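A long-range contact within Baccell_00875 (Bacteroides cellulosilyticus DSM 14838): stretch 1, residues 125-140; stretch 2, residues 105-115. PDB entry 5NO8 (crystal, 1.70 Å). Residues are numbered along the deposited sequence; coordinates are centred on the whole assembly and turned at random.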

# COMPACT_ATOMS: atom_id res chain seq x y z
N GLU A 125 -25.22 2.72 -13.18
CA GLU A 125 -25.38 1.36 -13.66
C GLU A 125 -26.11 0.53 -12.65
O GLU A 125 -25.76 0.55 -11.47
CB GLU A 125 -24.02 0.71 -13.87
CG GLU A 125 -23.10 1.46 -14.79
CD GLU A 125 -22.03 0.52 -15.32
OE1 GLU A 125 -21.21 0.03 -14.50
OE2 GLU A 125 -22.06 0.18 -16.54
N GLU A 126 -27.12 -0.21 -13.11
CA GLU A 126 -27.88 -1.12 -12.26
C GLU A 126 -27.68 -2.52 -12.82
O GLU A 126 -27.94 -2.75 -14.00
CB GLU A 126 -29.34 -0.70 -12.29
CG GLU A 126 -30.29 -1.46 -11.38
CD GLU A 126 -31.75 -1.09 -11.66
OE1 GLU A 126 -32.08 0.10 -11.88
OE2 GLU A 126 -32.57 -2.02 -11.69
N TYR A 127 -27.16 -3.42 -11.99
CA TYR A 127 -26.96 -4.84 -12.31
C TYR A 127 -28.02 -5.62 -11.54
O TYR A 127 -28.18 -5.42 -10.32
CB TYR A 127 -25.58 -5.34 -11.87
CG TYR A 127 -24.43 -4.66 -12.55
CD1 TYR A 127 -24.05 -3.38 -12.18
CD2 TYR A 127 -23.70 -5.30 -13.54
CE1 TYR A 127 -22.99 -2.75 -12.80
CE2 TYR A 127 -22.64 -4.67 -14.15
CZ TYR A 127 -22.30 -3.38 -13.80
OH TYR A 127 -21.24 -2.73 -14.42
N SER A 128 -28.80 -6.46 -12.21
CA SER A 128 -29.71 -7.32 -11.50
C SER A 128 -29.39 -8.75 -11.88
O SER A 128 -29.19 -9.04 -13.07
CB SER A 128 -31.15 -6.97 -11.80
OG SER A 128 -31.37 -7.11 -13.16
N PHE A 129 -29.36 -9.61 -10.87
CA PHE A 129 -29.07 -11.03 -11.03
C PHE A 129 -30.33 -11.76 -10.63
O PHE A 129 -30.75 -11.65 -9.47
CB PHE A 129 -27.91 -11.44 -10.13
CG PHE A 129 -26.64 -10.71 -10.42
CD1 PHE A 129 -26.44 -9.43 -9.93
CD2 PHE A 129 -25.67 -11.27 -11.23
CE1 PHE A 129 -25.29 -8.74 -10.21
CE2 PHE A 129 -24.50 -10.58 -11.53
CZ PHE A 129 -24.32 -9.31 -11.02
N THR A 130 -30.94 -12.48 -11.56
CA THR A 130 -32.21 -13.15 -11.30
C THR A 130 -32.10 -14.65 -11.52
O THR A 130 -31.57 -15.07 -12.53
CB THR A 130 -33.34 -12.58 -12.19
OG1 THR A 130 -33.36 -11.15 -12.04
CG2 THR A 130 -34.68 -13.17 -11.80
N ASN A 131 -32.63 -15.43 -10.58
CA ASN A 131 -32.76 -16.86 -10.77
C ASN A 131 -34.02 -17.14 -11.57
O ASN A 131 -35.13 -17.07 -11.04
CB ASN A 131 -32.80 -17.59 -9.43
CG ASN A 131 -32.91 -19.09 -9.59
OD1 ASN A 131 -32.78 -19.63 -10.70
ND2 ASN A 131 -33.14 -19.77 -8.49
N GLU A 132 -33.83 -17.45 -12.85
CA GLU A 132 -34.94 -17.83 -13.75
C GLU A 132 -35.21 -19.33 -13.81
O GLU A 132 -36.03 -19.80 -14.60
CB GLU A 132 -34.62 -17.30 -15.16
CG GLU A 132 -34.58 -15.79 -15.26
CD GLU A 132 -35.93 -15.12 -15.07
OE1 GLU A 132 -36.98 -15.78 -15.21
OE2 GLU A 132 -35.95 -13.90 -14.79
N GLY A 133 -34.51 -20.10 -12.98
CA GLY A 133 -34.64 -21.54 -12.95
C GLY A 133 -35.77 -22.04 -12.07
O GLY A 133 -36.52 -21.25 -11.51
N GLU A 134 -35.87 -23.37 -11.97
CA GLU A 134 -36.95 -24.02 -11.24
C GLU A 134 -36.61 -24.35 -9.78
O GLU A 134 -37.52 -24.62 -9.00
CB GLU A 134 -37.36 -25.33 -11.94
N GLU A 135 -35.32 -24.30 -9.42
CA GLU A 135 -34.85 -24.60 -8.06
C GLU A 135 -34.04 -23.43 -7.51
O GLU A 135 -33.50 -22.64 -8.28
CB GLU A 135 -33.95 -25.87 -8.05
N PRO A 136 -33.95 -23.32 -6.17
CA PRO A 136 -33.03 -22.33 -5.59
C PRO A 136 -31.58 -22.59 -6.01
O PRO A 136 -31.18 -23.73 -6.20
CB PRO A 136 -33.21 -22.50 -4.07
CG PRO A 136 -34.46 -23.31 -3.90
CD PRO A 136 -34.62 -24.13 -5.14
N VAL A 137 -30.83 -21.50 -6.17
CA VAL A 137 -29.40 -21.58 -6.46
C VAL A 137 -28.64 -20.76 -5.42
O VAL A 137 -29.15 -19.77 -4.89
CB VAL A 137 -29.06 -21.04 -7.87
CG1 VAL A 137 -29.84 -21.82 -8.94
CG2 VAL A 137 -29.35 -19.55 -8.00
N SER A 138 -27.41 -21.20 -5.15
CA SER A 138 -26.45 -20.42 -4.38
C SER A 138 -25.38 -19.92 -5.34
O SER A 138 -24.95 -20.65 -6.23
CB SER A 138 -25.83 -21.25 -3.28
OG SER A 138 -26.80 -21.63 -2.31
N LEU A 139 -25.04 -18.65 -5.25
CA LEU A 139 -23.98 -18.08 -6.09
C LEU A 139 -22.83 -17.73 -5.17
O LEU A 139 -23.03 -17.03 -4.18
CB LEU A 139 -24.46 -16.81 -6.81
CG LEU A 139 -25.69 -17.00 -7.74
CD1 LEU A 139 -26.03 -15.70 -8.47
CD2 LEU A 139 -25.44 -18.14 -8.72
N TYR A 140 -21.64 -18.20 -5.51
CA TYR A 140 -20.44 -17.90 -4.78
C TYR A 140 -19.45 -17.20 -5.70
O TYR A 140 -19.45 -17.42 -6.92
CB TYR A 140 -19.83 -19.18 -4.26
CG TYR A 140 -20.64 -19.92 -3.26
CD1 TYR A 140 -20.53 -19.63 -1.89
CD2 TYR A 140 -21.53 -20.92 -3.62
CE1 TYR A 140 -21.24 -20.34 -0.96
CE2 TYR A 140 -22.26 -21.63 -2.68
CZ TYR A 140 -22.11 -21.31 -1.34
OH TYR A 140 -22.79 -22.01 -0.39
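Stretch 2, residues 105-115: YREGDIRILIK

The second strand of a hairpin in stretch 2 pairs antiparallel with the first strand of stretch 1, joined by a regular backbone ladder and packed through buried apolar side chains on one face. Residues 105-107 and 110-115 are extended and form a hairpin through a type II' turn from Glu107 to Ile110, with Gly108 at positive phi (65°). Strand 110-115 runs against strand 125-131 at 162° between N-to-C directions, their axes 4.6 Å apart at closest approach. Lys115 lies opposite Glu126, Leu113 opposite Ser128 and Arg111 opposite Thr130; each pair exchanges two backbone hydrogen bonds, N to O and O to N, all 2.9 Å. Glu132 N to Asp109 O (2.8 Å) extends the ladder past the strand ends. Between these pairs, Ile114 faces Tyr127 (CA-CA 4.7 Å) and Ile112 faces Phe129 (CA-CA 4.8 Å). Their side chains share the buried face: Ile114 CD1 lies 3.7 Å from Tyr127 CE2, and Ile112 CG1 3.9 Å from Phe129 CD2. Ile110 CD1 reaches Val137 CG2 at 3.8 Å, bringing the second strand of stretch 1 into the contact. On the other face, Lys115 NZ and Glu126 OE2 form a salt bridge (3.3 Å) that includes a weak hydrogen bond. At the turn, Asp109 OD1 sits 3.5 Å from Gly133 CA, where a CB would clash with that oxygen.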

# COMPACT_ATOMS: atom_id res chain seq x y z
N TYR A 105 -27.71 -10.74 -20.30
CA TYR A 105 -26.96 -11.99 -20.41
C TYR A 105 -27.77 -13.05 -19.72
O TYR A 105 -28.50 -12.76 -18.76
CB TYR A 105 -25.58 -11.90 -19.70
CG TYR A 105 -24.72 -10.74 -20.10
CD1 TYR A 105 -24.95 -9.46 -19.55
CD2 TYR A 105 -23.70 -10.86 -21.05
CE1 TYR A 105 -24.19 -8.38 -19.92
CE2 TYR A 105 -22.92 -9.76 -21.44
CZ TYR A 105 -23.18 -8.52 -20.88
OH TYR A 105 -22.45 -7.40 -21.21
N ARG A 106 -27.62 -14.30 -20.16
CA ARG A 106 -28.28 -15.42 -19.53
C ARG A 106 -27.27 -16.56 -19.48
O ARG A 106 -26.84 -17.06 -20.51
CB ARG A 106 -29.56 -15.84 -20.25
CG ARG A 106 -30.28 -17.04 -19.67
CD ARG A 106 -30.89 -16.79 -18.28
NE ARG A 106 -31.60 -17.98 -17.87
CZ ARG A 106 -32.88 -18.26 -18.12
NH1 ARG A 106 -33.67 -17.38 -18.70
NH2 ARG A 106 -33.38 -19.42 -17.73
N GLU A 107 -26.91 -16.92 -18.26
CA GLU A 107 -25.85 -17.90 -18.03
C GLU A 107 -26.44 -18.96 -17.12
O GLU A 107 -26.56 -18.78 -15.89
CB GLU A 107 -24.63 -17.23 -17.39
CG GLU A 107 -23.99 -16.11 -18.22
CD GLU A 107 -23.45 -16.55 -19.57
OE1 GLU A 107 -23.03 -17.72 -19.70
OE2 GLU A 107 -23.43 -15.69 -20.49
N GLY A 108 -26.86 -20.06 -17.74
CA GLY A 108 -27.55 -21.11 -17.01
C GLY A 108 -28.87 -20.56 -16.50
O GLY A 108 -29.63 -19.92 -17.25
N ASP A 109 -29.13 -20.77 -15.22
CA ASP A 109 -30.34 -20.24 -14.58
C ASP A 109 -30.31 -18.73 -14.34
O ASP A 109 -31.32 -18.15 -13.99
CB ASP A 109 -30.54 -20.89 -13.20
CG ASP A 109 -30.82 -22.38 -13.27
OD1 ASP A 109 -31.61 -22.78 -14.16
OD2 ASP A 109 -30.25 -23.13 -12.44
N ILE A 110 -29.15 -18.11 -14.48
CA ILE A 110 -28.97 -16.73 -14.03
C ILE A 110 -29.09 -15.72 -15.15
O ILE A 110 -28.32 -15.75 -16.11
CB ILE A 110 -27.64 -16.54 -13.29
CG1 ILE A 110 -27.49 -17.59 -12.17
CG2 ILE A 110 -27.53 -15.14 -12.70
CD1 ILE A 110 -28.63 -17.56 -11.19
N ARG A 111 -30.02 -14.80 -14.98
CA ARG A 111 -30.16 -13.64 -15.86
C ARG A 111 -29.38 -12.49 -15.25
O ARG A 111 -29.60 -12.19 -14.06
CB ARG A 111 -31.63 -13.30 -15.92
CG ARG A 111 -32.04 -12.20 -16.85
CD ARG A 111 -33.57 -12.09 -16.72
NE ARG A 111 -34.23 -11.23 -17.69
CZ ARG A 111 -34.61 -9.96 -17.49
NH1 ARG A 111 -35.24 -9.30 -18.47
NH2 ARG A 111 -34.33 -9.32 -16.34
N ILE A 112 -28.50 -11.88 -16.04
CA ILE A 112 -27.76 -10.69 -15.64
C ILE A 112 -28.21 -9.55 -16.52
O ILE A 112 -27.99 -9.58 -17.74
CB ILE A 112 -26.23 -10.85 -15.75
CG1 ILE A 112 -25.73 -12.12 -15.03
CG2 ILE A 112 -25.55 -9.64 -15.16
CD1 ILE A 112 -25.54 -13.32 -15.93
N LEU A 113 -28.88 -8.57 -15.94
CA LEU A 113 -29.33 -7.40 -16.72
C LEU A 113 -28.55 -6.20 -16.26
O LEU A 113 -28.51 -5.93 -15.06
CB LEU A 113 -30.81 -7.15 -16.52
CG LEU A 113 -31.46 -5.92 -17.20
CD1 LEU A 113 -31.38 -6.07 -18.72
CD2 LEU A 113 -32.90 -5.77 -16.74
N ILE A 114 -27.93 -5.49 -17.20
CA ILE A 114 -27.30 -4.22 -16.93
C ILE A 114 -28.08 -3.08 -17.57
O ILE A 114 -28.28 -3.10 -18.77
CB ILE A 114 -25.86 -4.16 -17.45
CG1 ILE A 114 -25.09 -5.40 -17.01
CG2 ILE A 114 -25.19 -2.89 -16.94
CD1 ILE A 114 -23.69 -5.51 -17.59
N LYS A 115 -28.50 -2.11 -16.76
CA LYS A 115 -29.17 -0.89 -17.25
C LYS A 115 -28.27 0.29 -16.92
O LYS A 115 -27.95 0.49 -15.75
CB LYS A 115 -30.55 -0.74 -16.57
CG LYS A 115 -31.56 -1.83 -16.98
CD LYS A 115 -32.96 -1.63 -16.40
CE LYS A 115 -33.10 -2.28 -15.02
NZ LYS A 115 -34.42 -1.98 -14.43
O HOH W 1 -32.68 -23.46 -10.73
O HOH W 2 -33.80 -24.84 -13.54
O HOH W 3 -32.00 -9.94 -14.04
O HOH W 4 -30.55 -4.11 -14.01